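Local atomic coordinates of endonuclease V (Streptomyces avermitilis, PDB entry 3GOC), a protein that probably repairs deaminated DNA by cutting the second phosphodiester bond 3' to a deoxyinosine, with magnesium as cofactor. Residues G9-E14 with R18-E23; D22-R27 with G131-L136; V45-D50 with D54-A59; R92-V97 with F124-H129. One frame throughout, in Å; residues are numbered along the deposited sequence.

Overall arrangement
The chain starts in a loop that folds against helix 14-24, and interaction 1 closes this short turn over three intervening residues. Interaction 2 begins where interaction 1 ends, sharing D22 and E23. It brings the end of that helix to helix 126-134 and spans 103 residues. Interactions 3 and 4 both fall within this span, one after the other. Interaction 3 is the hairpin of strands 41-49 and 55-64, which carries the magnesium ligand D46. Interaction 4 joins the starts of helices 94-102 and 126-134. It touches the other three: W10 packs on I94 and P95, F124 packs on L24, and Y49 OH meets E93 OE2.

Interaction 1. Residues G9-E14 with R18-E23; sequences GWPATE and RAVQDE
R18 meets E14 one helical turn back, near the start of helix 14-24. R18 N donates to E14 O at 2.9 Å, a nearly straight bond (169° at the hydrogen). The side chain then folds back over the same residue. Its CG stands beside the backbone N (chi1 -69°), and a bend at chi3 (-59°) brings the guanidinium over the turn. One face of the guanidinium looks onto E14 O, off toward the rim, and R18 NH2 comes within 3.6 Å of E14 CB. E14 OE2 lies at the guanidinium edge, in plane, though the carboxylate itself is turned nearly perpendicular. The salt bridge from R18 NH2 to E14 OE2 is long, 3.8 Å. A water bridges the two, accepting from R18 NH2 at 2.7 Å and donating to E14 OE2 at 2.9 Å. A leucine in place of R18 would probably leave the E14 carboxylate without this charged mate and the bridging water without its donor. Two residues on, V20 points to the loop. Its CG2 touches P11 CG at 3.8 Å, with the two side chains crossing at about a right angle. Q21 is buried, with NE2 bonded to G87 O. T13 caps the start of the helix through E16 N. Beyond P11, the W10 ring reaches helix 94-102 and rests on I94 and P95, so the loop spans the two helices.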
loop_
_atom_site.group_PDB
_atom_site.type_symbol
_atom_site.label_atom_id
_atom_site.label_comp_id
_atom_site.label_asym_id
_atom_site.label_seq_id
_atom_site.Cartn_x
_atom_site.Cartn_y
_atom_site.Cartn_z
ATOM N N GLY A 9 -12.322 -38.626 0.821
ATOM C CA GLY A 9 -10.995 -38.903 0.291
ATOM C C GLY A 9 -9.866 -38.018 0.793
ATOM O O GLY A 9 -8.724 -38.130 0.331
ATOM N N TRP A 10 -10.166 -37.135 1.739
ATOM C CA TRP A 10 -9.156 -36.230 2.295
ATOM C C TRP A 10 -7.988 -37.043 2.851
ATOM O O TRP A 10 -8.185 -38.148 3.358
ATOM C CB TRP A 10 -9.785 -35.399 3.422
ATOM C CG TRP A 10 -9.036 -34.155 3.773
ATOM C CD1 TRP A 10 -8.375 -33.893 4.938
ATOM C CD2 TRP A 10 -8.923 -32.975 2.972
ATOM N NE1 TRP A 10 -7.858 -32.614 4.914
ATOM C CE2 TRP A 10 -8.180 -32.029 3.716
ATOM C CE3 TRP A 10 -9.372 -32.622 1.689
ATOM C CZ2 TRP A 10 -7.888 -30.756 3.233
ATOM C CZ3 TRP A 10 -9.079 -31.349 1.204
ATOM C CH2 TRP A 10 -8.340 -30.433 1.977
ATOM N N PRO A 11 -6.755 -36.518 2.751
ATOM C CA PRO A 11 -5.586 -37.235 3.264
ATOM C C PRO A 11 -5.776 -37.713 4.703
ATOM O O PRO A 11 -6.285 -36.978 5.549
ATOM C CB PRO A 11 -4.477 -36.195 3.166
ATOM C CG PRO A 11 -4.846 -35.435 1.951
ATOM C CD PRO A 11 -6.351 -35.253 2.112
ATOM N N ALA A 12 -5.353 -38.943 4.973
ATOM C CA ALA A 12 -5.470 -39.510 6.306
ATOM C C ALA A 12 -4.098 -39.862 6.883
ATOM O O ALA A 12 -3.995 -40.248 8.046
ATOM C CB ALA A 12 -6.360 -40.745 6.269
ATOM N N THR A 13 -3.050 -39.733 6.073
ATOM C CA THR A 13 -1.689 -40.026 6.520
ATOM C C THR A 13 -0.760 -38.883 6.120
ATOM O O THR A 13 -1.074 -38.104 5.219
ATOM C CB THR A 13 -1.140 -41.324 5.889
ATOM O OG1 THR A 13 -0.852 -41.102 4.503
ATOM C CG2 THR A 13 -2.154 -42.454 6.018
ATOM N N GLU A 14 0.385 -38.773 6.788
ATOM C CA GLU A 14 1.324 -37.708 6.460
ATOM C C GLU A 14 1.888 -37.888 5.056
ATOM O O GLU A 14 2.137 -36.908 4.352
ATOM C CB GLU A 14 2.472 -37.660 7.471
ATOM C CG GLU A 14 2.023 -37.480 8.913
ATOM C CD GLU A 14 3.183 -37.279 9.867
ATOM O OE1 GLU A 14 3.014 -37.559 11.072
ATOM O OE2 GLU A 14 4.258 -36.826 9.418
ATOM N N ARG A 18 1.674 -34.912 2.300
ATOM C CA ARG A 18 2.859 -34.347 1.669
ATOM C C ARG A 18 2.776 -34.531 0.156
ATOM O O ARG A 18 3.200 -33.661 -0.607
ATOM C CB ARG A 18 4.135 -35.004 2.198
ATOM C CG ARG A 18 4.449 -34.670 3.648
ATOM C CD ARG A 18 5.896 -35.010 3.972
ATOM N NE ARG A 18 6.187 -36.423 3.739
ATOM C CZ ARG A 18 6.014 -37.381 4.643
ATOM N NH1 ARG A 18 6.292 -38.638 4.338
ATOM N NH2 ARG A 18 5.583 -37.079 5.860
ATOM N N ALA A 19 2.222 -35.660 -0.276
ATOM C CA ALA A 19 2.081 -35.932 -1.703
ATOM C C ALA A 19 1.147 -34.903 -2.336
ATOM O O ALA A 19 1.384 -34.456 -3.457
ATOM C CB ALA A 19 1.545 -37.346 -1.920
ATOM N N VAL A 20 0.090 -34.530 -1.618
ATOM C CA VAL A 20 -0.853 -33.536 -2.126
ATOM C C VAL A 20 -0.127 -32.202 -2.262
ATOM O O VAL A 20 -0.283 -31.498 -3.259
ATOM C CB VAL A 20 -2.083 -33.367 -1.185
ATOM C CG1 VAL A 20 -2.930 -32.175 -1.631
ATOM C CG2 VAL A 20 -2.928 -34.635 -1.193
ATOM N N GLN A 21 0.680 -31.855 -1.264
ATOM C CA GLN A 21 1.421 -30.598 -1.313
ATOM C C GLN A 21 2.364 -30.544 -2.508
ATOM O O GLN A 21 2.409 -29.542 -3.216
ATOM C CB GLN A 21 2.231 -30.400 -0.030
ATOM C CG GLN A 21 1.393 -30.317 1.235
ATOM C CD GLN A 21 2.239 -30.034 2.459
ATOM O OE1 GLN A 21 3.269 -30.671 2.666
ATOM N NE2 GLN A 21 1.801 -29.090 3.287
ATOM N N ASP A 22 3.118 -31.615 -2.731
ATOM C CA ASP A 22 4.055 -31.624 -3.849
ATOM C C ASP A 22 3.350 -31.583 -5.202
ATOM O O ASP A 22 3.889 -31.050 -6.172
ATOM C CB ASP A 22 4.976 -32.846 -3.776
ATOM C CG ASP A 22 5.898 -32.810 -2.569
ATOM O OD1 ASP A 22 6.212 -31.699 -2.089
ATOM O OD2 ASP A 22 6.322 -33.890 -2.112
ATOM N N GLU A 23 2.145 -32.135 -5.266
ATOM C CA GLU A 23 1.388 -32.153 -6.509
ATOM C C GLU A 23 0.702 -30.816 -6.790
ATOM O O GLU A 23 0.732 -30.324 -7.920
ATOM C CB GLU A 23 0.358 -33.282 -6.467
ATOM C CG GLU A 23 0.998 -34.665 -6.388
ATOM C CD GLU A 23 0.038 -35.749 -5.930
ATOM O OE1 GLU A 23 0.461 -36.923 -5.834
ATOM O OE2 GLU A 23 -1.139 -35.432 -5.660
HETATM O O HOH W 1 5.253 -34.944 7.483
#

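Interaction 2. Residues D22-R27 with G131-L136; sequences DELRGR and GVLTGL
R27 lays its side chain across V132, at about a right angle to it. R27 CB sits 3.4 Å from V132 CG1, a close fit. Bends at chi2 (-131°) and chi3 (-77°) carry the rest of the arginine over the same methyl. R27 NE is 3.5 Å from V132 CG1, and the methyl lies over one face of the guanidinium. The charged end thus contributes a flat surface here rather than a polar bond. L24 supplies the other half of the contact. Both methyls of V132, CG1 and CG2, lie 3.8 Å from L24 O, which also accepts from R27 N at 2.9 Å. The same leucine uses CD1 to touch L133 CD2 at 4.1 Å, again with crossed side chains. V132 is buried, while R27 is exposed. Before R27, R25 NH1 makes a salt bridge to D22 OD1, 2.9 Å. The hydrogen approaches at a bent 138°, and the nitrogen lies above the carboxylate plane. R122 is a second partner of the same oxygen. After helix 126-134, G135 turns the chain with positive phi. L136 N bonds T134 OG1 at 3.1 Å, forming an ST turn. L133 also packs on I94 and T134 on L98, both of helix 94-102, while L24 rests on F124. Helix 126-134 is therefore flanked by the end of helix 14-24 and by helix 94-102.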
loop_
_atom_site.group_PDB
_atom_site.type_symbol
_atom_site.label_atom_id
_atom_site.label_comp_id
_atom_site.label_asym_id
_atom_site.label_seq_id
_atom_site.Cartn_x
_atom_site.Cartn_y
_atom_site.Cartn_z
ATOM N N ASP A 22 3.118 -31.615 -2.731
ATOM C CA ASP A 22 4.055 -31.624 -3.849
ATOM C C ASP A 22 3.350 -31.583 -5.202
ATOM O O ASP A 22 3.889 -31.050 -6.172
ATOM C CB ASP A 22 4.976 -32.846 -3.776
ATOM C CG ASP A 22 5.898 -32.810 -2.569
ATOM O OD1 ASP A 22 6.212 -31.699 -2.089
ATOM O OD2 ASP A 22 6.322 -33.890 -2.112
ATOM N N GLU A 23 2.145 -32.135 -5.266
ATOM C CA GLU A 23 1.388 -32.153 -6.509
ATOM C C GLU A 23 0.702 -30.816 -6.790
ATOM O O GLU A 23 0.732 -30.324 -7.920
ATOM C CB GLU A 23 0.358 -33.282 -6.467
ATOM C CG GLU A 23 0.998 -34.665 -6.388
ATOM C CD GLU A 23 0.038 -35.749 -5.930
ATOM O OE1 GLU A 23 0.461 -36.923 -5.834
ATOM O OE2 GLU A 23 -1.139 -35.432 -5.660
ATOM N N LEU A 24 0.098 -30.225 -5.763
ATOM C CA LEU A 24 -0.596 -28.950 -5.923
ATOM C C LEU A 24 0.336 -27.743 -6.034
ATOM O O LEU A 24 -0.051 -26.707 -6.582
ATOM C CB LEU A 24 -1.576 -28.728 -4.765
ATOM C CG LEU A 24 -2.806 -29.639 -4.700
ATOM C CD1 LEU A 24 -3.662 -29.256 -3.501
ATOM C CD2 LEU A 24 -3.611 -29.512 -5.991
ATOM N N ARG A 25 1.555 -27.872 -5.524
ATOM C CA ARG A 25 2.513 -26.771 -5.571
ATOM C C ARG A 25 2.810 -26.387 -7.015
ATOM O O ARG A 25 3.158 -25.242 -7.301
ATOM C CB ARG A 25 3.817 -27.162 -4.876
ATOM C CG ARG A 25 4.730 -25.984 -4.580
ATOM C CD ARG A 25 6.192 -26.401 -4.567
ATOM N NE ARG A 25 6.405 -27.647 -3.834
ATOM C CZ ARG A 25 7.594 -28.215 -3.662
ATOM N NH1 ARG A 25 7.695 -29.350 -2.984
ATOM N NH2 ARG A 25 8.680 -27.646 -4.166
ATOM N N GLY A 26 2.672 -27.353 -7.919
ATOM C CA GLY A 26 2.931 -27.101 -9.324
ATOM C C GLY A 26 1.918 -26.179 -9.975
ATOM O O GLY A 26 2.108 -25.742 -11.110
ATOM N N ARG A 27 0.836 -25.879 -9.264
ATOM C CA ARG A 27 -0.188 -24.998 -9.803
ATOM C C ARG A 27 0.017 -23.558 -9.340
ATOM O O ARG A 27 -0.651 -22.647 -9.821
ATOM C CB ARG A 27 -1.580 -25.494 -9.394
ATOM C CG ARG A 27 -1.940 -26.855 -9.984
ATOM C CD ARG A 27 -3.321 -26.843 -10.618
ATOM N NE ARG A 27 -4.395 -26.913 -9.634
ATOM C CZ ARG A 27 -4.702 -28.009 -8.947
ATOM N NH1 ARG A 27 -5.699 -27.988 -8.068
ATOM N NH2 ARG A 27 -4.021 -29.127 -9.146
ATOM N N GLY A 131 -4.801 -20.596 -2.275
ATOM C CA GLY A 131 -4.745 -19.932 -3.566
ATOM C C GLY A 131 -4.969 -20.879 -4.733
ATOM O O GLY A 131 -5.780 -20.621 -5.625
ATOM N N VAL A 132 -4.248 -21.993 -4.733
ATOM C CA VAL A 132 -4.385 -22.963 -5.811
ATOM C C VAL A 132 -5.768 -23.620 -5.862
ATOM O O VAL A 132 -6.295 -23.881 -6.946
ATOM C CB VAL A 132 -3.288 -24.045 -5.712
ATOM C CG1 VAL A 132 -3.565 -25.172 -6.704
ATOM C CG2 VAL A 132 -1.932 -23.411 -6.007
ATOM N N LEU A 133 -6.366 -23.881 -4.702
ATOM C CA LEU A 133 -7.687 -24.506 -4.679
ATOM C C LEU A 133 -8.797 -23.562 -5.137
ATOM O O LEU A 133 -9.758 -23.994 -5.775
ATOM C CB LEU A 133 -8.011 -25.024 -3.276
ATOM C CG LEU A 133 -7.147 -26.184 -2.773
ATOM C CD1 LEU A 133 -7.575 -26.558 -1.364
ATOM C CD2 LEU A 133 -7.284 -27.378 -3.708
ATOM N N THR A 134 -8.666 -22.281 -4.807
ATOM C CA THR A 134 -9.673 -21.291 -5.179
ATOM C C THR A 134 -9.375 -20.643 -6.519
ATOM O O THR A 134 -10.279 -20.131 -7.185
ATOM C CB THR A 134 -9.761 -20.149 -4.147
ATOM O OG1 THR A 134 -8.502 -19.469 -4.082
ATOM C CG2 THR A 134 -10.122 -20.690 -2.770
ATOM N N GLY A 135 -8.104 -20.670 -6.905
ATOM C CA GLY A 135 -7.682 -20.048 -8.145
ATOM C C GLY A 135 -7.557 -18.543 -7.969
ATOM O O GLY A 135 -7.314 -17.823 -8.933
ATOM N N LEU A 136 -7.691 -18.067 -6.734
ATOM C CA LEU A 136 -7.635 -16.635 -6.453
ATOM C C LEU A 136 -6.303 -16.133 -5.912
ATOM O O LEU A 136 -5.509 -16.898 -5.373
ATOM C CB LEU A 136 -8.738 -16.274 -5.454
ATOM C CG LEU A 136 -10.154 -16.693 -5.873
ATOM C CD1 LEU A 136 -11.105 -16.512 -4.701
ATOM C CD2 LEU A 136 -10.611 -15.878 -7.081
#

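Interaction 3. Residues V45-D50 with D54-A59; sequences VDVAYD and DVVVAA. With MG (magnesium ion), chain D; MG (magnesium ion), chain C.
V47 and Y49 pair with A58 and V56 in the antiparallel hairpin of strands 41-49 and 55-64. In the backbone, D46 and A59 exchange two hydrogen bonds, and so do A48 and V57. D50 N adds an almost straight bond to V55 O, 3.1 Å. Apolar contacts line the face that carries V47 and Y49. V56 CG2 lies over one face of the tyrosine ring in a CH-pi contact, 3.7 Å from Y49 CE2. With V56 CG1 between the backbone N and the carbonyl carbon (chi1 57°), CG2 is left anti to N. V47 CG1 meets A58 CB at 3.8 Å. Y49 OH bonds E93. D46 starts toward the other face, and its carboxylate turns away from strand 55-64 to two ions. D46 OD1 binds the chain C magnesium at 2.2 Å, and D46 OD2 binds the chain D magnesium at 2.5 Å. D217 shares one site and D114 the other. A water on the chain C ion also donates to V47 O. The ions are probably too close to be present together. Gripped by A59 at backbone N and O, D46 offers its carboxylate from a fixed strand, consistent with magnesium-dependent cleavage.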
loop_
_atom_site.group_PDB
_atom_site.type_symbol
_atom_site.label_atom_id
_atom_site.label_comp_id
_atom_site.label_asym_id
_atom_site.label_seq_id
_atom_site.Cartn_x
_atom_site.Cartn_y
_atom_site.Cartn_z
ATOM N N VAL A 45 -8.804 -13.885 6.139
ATOM C CA VAL A 45 -9.297 -15.188 6.550
ATOM C C VAL A 45 -8.494 -15.599 7.767
ATOM O O VAL A 45 -7.293 -15.331 7.856
ATOM C CB VAL A 45 -9.124 -16.271 5.450
ATOM C CG1 VAL A 45 -10.150 -16.067 4.348
ATOM C CG2 VAL A 45 -7.718 -16.222 4.885
ATOM N N ASP A 46 -9.172 -16.223 8.717
ATOM C CA ASP A 46 -8.514 -16.694 9.930
ATOM C C ASP A 46 -9.379 -17.782 10.541
ATOM O O ASP A 46 -10.554 -17.909 10.208
ATOM C CB ASP A 46 -8.344 -15.553 10.931
ATOM C CG ASP A 46 -7.447 -15.927 12.073
ATOM O OD1 ASP A 46 -7.625 -15.352 13.169
ATOM O OD2 ASP A 46 -6.547 -16.791 11.886
ATOM N N VAL A 47 -8.792 -18.578 11.425
ATOM C CA VAL A 47 -9.536 -19.640 12.076
ATOM C C VAL A 47 -9.279 -19.676 13.572
ATOM O O VAL A 47 -8.296 -19.119 14.072
ATOM C CB VAL A 47 -9.184 -21.023 11.478
ATOM C CG1 VAL A 47 -9.459 -21.027 9.979
ATOM C CG2 VAL A 47 -7.728 -21.350 11.751
ATOM N N ALA A 48 -10.197 -20.319 14.279
ATOM C CA ALA A 48 -10.102 -20.484 15.721
ATOM C C ALA A 48 -10.424 -21.946 16.004
ATOM O O ALA A 48 -11.442 -22.462 15.548
ATOM C CB ALA A 48 -11.110 -19.572 16.429
ATOM N N TYR A 49 -9.541 -22.615 16.734
ATOM C CA TYR A 49 -9.735 -24.019 17.081
ATOM C C TYR A 49 -10.302 -24.151 18.480
ATOM O O TYR A 49 -9.881 -23.446 19.396
ATOM C CB TYR A 49 -8.408 -24.780 17.031
ATOM C CG TYR A 49 -7.877 -25.018 15.642
ATOM C CD1 TYR A 49 -7.082 -24.067 15.002
ATOM C CD2 TYR A 49 -8.187 -26.189 14.956
ATOM C CE1 TYR A 49 -6.612 -24.278 13.709
ATOM C CE2 TYR A 49 -7.721 -26.412 13.667
ATOM C CZ TYR A 49 -6.938 -25.455 13.050
ATOM O OH TYR A 49 -6.480 -25.676 11.773
ATOM N N ASP A 50 -11.258 -25.053 18.649
ATOM C CA ASP A 50 -11.828 -25.266 19.964
ATOM C C ASP A 50 -10.935 -26.254 20.710
ATOM O O ASP A 50 -10.417 -27.198 20.118
ATOM C CB ASP A 50 -13.240 -25.826 19.855
ATOM C CG ASP A 50 -14.007 -25.696 21.153
ATOM O OD1 ASP A 50 -14.084 -26.676 21.916
ATOM O OD2 ASP A 50 -14.520 -24.589 21.418
ATOM N N ASP A 54 -13.259 -31.413 18.682
ATOM C CA ASP A 54 -12.476 -31.398 17.449
ATOM C C ASP A 54 -13.136 -30.561 16.361
ATOM O O ASP A 54 -13.446 -31.061 15.279
ATOM C CB ASP A 54 -12.272 -32.833 16.947
ATOM C CG ASP A 54 -10.923 -33.036 16.281
ATOM O OD1 ASP A 54 -10.721 -34.099 15.653
ATOM O OD2 ASP A 54 -10.059 -32.142 16.393
ATOM N N VAL A 55 -13.336 -29.281 16.651
ATOM C CA VAL A 55 -13.970 -28.382 15.700
ATOM C C VAL A 55 -13.114 -27.145 15.438
ATOM O O VAL A 55 -12.349 -26.709 16.299
ATOM C CB VAL A 55 -15.363 -27.945 16.216
ATOM C CG1 VAL A 55 -16.013 -26.994 15.232
ATOM C CG2 VAL A 55 -16.241 -29.173 16.424
ATOM N N VAL A 56 -13.232 -26.602 14.230
ATOM C CA VAL A 56 -12.504 -25.405 13.849
ATOM C C VAL A 56 -13.501 -24.454 13.199
ATOM O O VAL A 56 -14.404 -24.883 12.482
ATOM C CB VAL A 56 -11.319 -25.734 12.878
ATOM C CG1 VAL A 56 -11.823 -26.463 11.640
ATOM C CG2 VAL A 56 -10.584 -24.452 12.502
ATOM N N VAL A 57 -13.362 -23.168 13.494
ATOM C CA VAL A 57 -14.259 -22.164 12.938
ATOM C C VAL A 57 -13.464 -21.187 12.095
ATOM O O VAL A 57 -12.460 -20.637 12.546
ATOM C CB VAL A 57 -14.992 -21.391 14.055
ATOM C CG1 VAL A 57 -15.766 -20.222 13.457
ATOM C CG2 VAL A 57 -15.949 -22.328 14.786
ATOM N N ALA A 58 -13.913 -20.985 10.863
ATOM C CA ALA A 58 -13.240 -20.074 9.953
ATOM C C ALA A 58 -14.081 -18.839 9.705
ATOM O O ALA A 58 -15.312 -18.894 9.741
ATOM C CB ALA A 58 -12.960 -20.768 8.635
ATOM N N ALA A 59 -13.406 -17.720 9.476
ATOM C CA ALA A 59 -14.091 -16.474 9.183
ATOM C C ALA A 59 -13.444 -15.827 7.974
ATOM O O ALA A 59 -12.236 -15.929 7.764
ATOM C CB ALA A 59 -14.019 -15.522 10.377
HETATM MG MG MG D . -4.987 -17.008 13.800
HETATM MG MG MG C . -6.533 -15.648 15.056
HETATM O O HOH W 2 -8.073 -17.122 15.929
HETATM O O HOH W 3 -10.157 -28.035 17.582
HETATM O O HOH W 4 -5.288 -15.922 16.996
HETATM O O HOH W 5 -5.124 -13.930 14.308
HETATM O O HOH W 6 -3.726 -17.954 11.779
HETATM O O HOH W 7 -2.541 -17.236 14.193
#

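Interaction 4. Residues R92-V97 with F124-H129; sequences REIPTV and FGLASH
The H129 ring lies between I94 and F124. I94 covers one face, with CG1 above the ring centre. Its CD1 also points at that face in a CH-pi contact, but is modelled closer than a methyl can sit, so the exact spacing is doubtful. The opposite face meets F124 CE1, 3.4 Å above the plane and off toward the rim. F91 adds an edge-to-face contact with the same imidazole. The F124 ring in turn has H129 N over one of its faces. H129 CG is anti to the backbone N (chi1 -163°), which sends the ring toward I94, across the direction of that side chain. With an alanine here the imidazole is gone, and a gap would probably open between I94 and F124. The contact belongs to the helical layer of an RNase H-like fold. E93 and G125 hold the N-cap positions of helices 94-102 and 126-134, whose first turns meet at I94 and L126. V97 N bonds E93 O at 3.0 Å, and H129 N bonds G125 O at 2.9 Å. Nearer the active site, L126 reaches the other helix start. Its CD1 touches I94 CG1 at 4.3 Å. Its CD2 lies 3.6 Å from E93 OE1, with the side chains at about a right angle. The other carboxylate oxygen, E93 OE2, bonds Y49 OH. The E93 side chain is about 6 Å from that of D46. Farther along, V97 packs on V47 and A58 of the sheet, while H129 touches L24 of helix 14-24.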
loop_
_atom_site.group_PDB
_atom_site.type_symbol
_atom_site.label_atom_id
_atom_site.label_comp_id
_atom_site.label_asym_id
_atom_site.label_seq_id
_atom_site.Cartn_x
_atom_site.Cartn_y
_atom_site.Cartn_z
ATOM N N ARG A 92 -5.881 -29.283 8.311
ATOM C CA ARG A 92 -6.863 -29.302 9.387
ATOM C C ARG A 92 -8.001 -28.313 9.153
ATOM O O ARG A 92 -9.116 -28.531 9.624
ATOM C CB ARG A 92 -6.218 -28.906 10.719
ATOM C CG ARG A 92 -5.005 -29.699 11.144
ATOM C CD ARG A 92 -4.509 -29.171 12.485
ATOM N NE ARG A 92 -4.069 -27.780 12.378
ATOM C CZ ARG A 92 -3.886 -26.962 13.413
ATOM N NH1 ARG A 92 -4.109 -27.387 14.649
ATOM N NH2 ARG A 92 -3.465 -25.721 13.216
ATOM N N GLU A 93 -7.718 -27.241 8.413
ATOM C CA GLU A 93 -8.684 -26.161 8.227
ATOM C C GLU A 93 -9.113 -25.750 6.834
ATOM O O GLU A 93 -10.090 -25.018 6.701
ATOM C CB GLU A 93 -8.149 -24.920 8.935
ATOM C CG GLU A 93 -6.792 -24.488 8.412
ATOM C CD GLU A 93 -6.201 -23.335 9.188
ATOM O OE1 GLU A 93 -6.295 -22.181 8.716
ATOM O OE2 GLU A 93 -5.650 -23.598 10.272
ATOM N N ILE A 94 -8.412 -26.197 5.801
ATOM C CA ILE A 94 -8.778 -25.801 4.449
ATOM C C ILE A 94 -10.251 -26.001 4.090
ATOM O O ILE A 94 -10.878 -25.094 3.547
ATOM C CB ILE A 94 -7.855 -26.494 3.435
ATOM C CG1 ILE A 94 -6.505 -25.775 3.446
ATOM C CG2 ILE A 94 -8.457 -26.482 2.041
ATOM C CD1 ILE A 94 -5.373 -26.623 2.980
ATOM N N PRO A 95 -10.827 -27.174 4.393
ATOM C CA PRO A 95 -12.240 -27.381 4.053
ATOM C C PRO A 95 -13.175 -26.333 4.666
ATOM O O PRO A 95 -14.124 -25.862 4.025
ATOM C CB PRO A 95 -12.521 -28.782 4.592
ATOM C CG PRO A 95 -11.199 -29.469 4.449
ATOM C CD PRO A 95 -10.226 -28.409 4.927
ATOM N N THR A 96 -12.899 -25.964 5.910
ATOM C CA THR A 96 -13.729 -24.993 6.611
ATOM C C THR A 96 -13.502 -23.575 6.093
ATOM O O THR A 96 -14.434 -22.773 6.041
ATOM C CB THR A 96 -13.476 -25.069 8.135
ATOM O OG1 THR A 96 -13.710 -26.413 8.577
ATOM C CG2 THR A 96 -14.420 -24.145 8.886
ATOM N N VAL A 97 -12.266 -23.268 5.712
ATOM C CA VAL A 97 -11.941 -21.951 5.167
ATOM C C VAL A 97 -12.644 -21.799 3.817
ATOM O O VAL A 97 -13.207 -20.742 3.511
ATOM C CB VAL A 97 -10.414 -21.780 4.978
ATOM C CG1 VAL A 97 -10.111 -20.475 4.246
ATOM C CG2 VAL A 97 -9.729 -21.779 6.337
ATOM N N PHE A 124 4.634 -24.606 0.476
ATOM C CA PHE A 124 3.210 -24.731 0.197
ATOM C C PHE A 124 2.378 -24.592 1.465
ATOM O O PHE A 124 1.682 -25.522 1.873
ATOM C CB PHE A 124 2.932 -26.075 -0.484
ATOM C CG PHE A 124 1.604 -26.133 -1.188
ATOM C CD1 PHE A 124 0.594 -26.975 -0.731
ATOM C CD2 PHE A 124 1.378 -25.374 -2.331
ATOM C CE1 PHE A 124 -0.632 -27.046 -1.396
ATOM C CE2 PHE A 124 0.158 -25.433 -3.006
ATOM C CZ PHE A 124 -0.844 -26.276 -2.545
ATOM N N GLY A 125 2.460 -23.418 2.084
ATOM C CA GLY A 125 1.702 -23.159 3.294
ATOM C C GLY A 125 0.258 -22.799 2.983
ATOM O O GLY A 125 -0.153 -22.781 1.820
ATOM N N LEU A 126 -0.498 -22.482 4.027
ATOM C CA LEU A 126 -1.914 -22.147 3.917
ATOM C C LEU A 126 -2.296 -21.219 2.766
ATOM O O LEU A 126 -3.202 -21.521 1.988
ATOM C CB LEU A 126 -2.394 -21.533 5.232
ATOM C CG LEU A 126 -3.844 -21.050 5.278
ATOM C CD1 LEU A 126 -4.780 -22.247 5.165
ATOM C CD2 LEU A 126 -4.086 -20.299 6.583
ATOM N N ALA A 127 -1.613 -20.087 2.659
ATOM C CA ALA A 127 -1.933 -19.136 1.609
ATOM C C ALA A 127 -1.774 -19.708 0.203
ATOM O O ALA A 127 -2.602 -19.449 -0.673
ATOM C CB ALA A 127 -1.091 -17.873 1.764
ATOM N N SER A 128 -0.722 -20.483 -0.023
ATOM C CA SER A 128 -0.508 -21.058 -1.347
ATOM C C SER A 128 -1.511 -22.171 -1.637
ATOM O O SER A 128 -2.018 -22.293 -2.754
ATOM C CB SER A 128 0.918 -21.601 -1.462
ATOM O OG SER A 128 1.856 -20.544 -1.406
ATOM N N HIS A 129 -1.796 -22.967 -0.616
ATOM C CA HIS A 129 -2.731 -24.078 -0.716
ATOM C C HIS A 129 -4.126 -23.535 -1.027
ATOM O O HIS A 129 -4.815 -24.028 -1.924
ATOM C CB HIS A 129 -2.708 -24.843 0.611
ATOM C CG HIS A 129 -3.292 -26.221 0.544
ATOM N ND1 HIS A 129 -2.937 -27.214 1.434
ATOM C CD2 HIS A 129 -4.233 -26.763 -0.265
ATOM C CE1 HIS A 129 -3.634 -28.307 1.176
ATOM N NE2 HIS A 129 -4.430 -28.059 0.149
#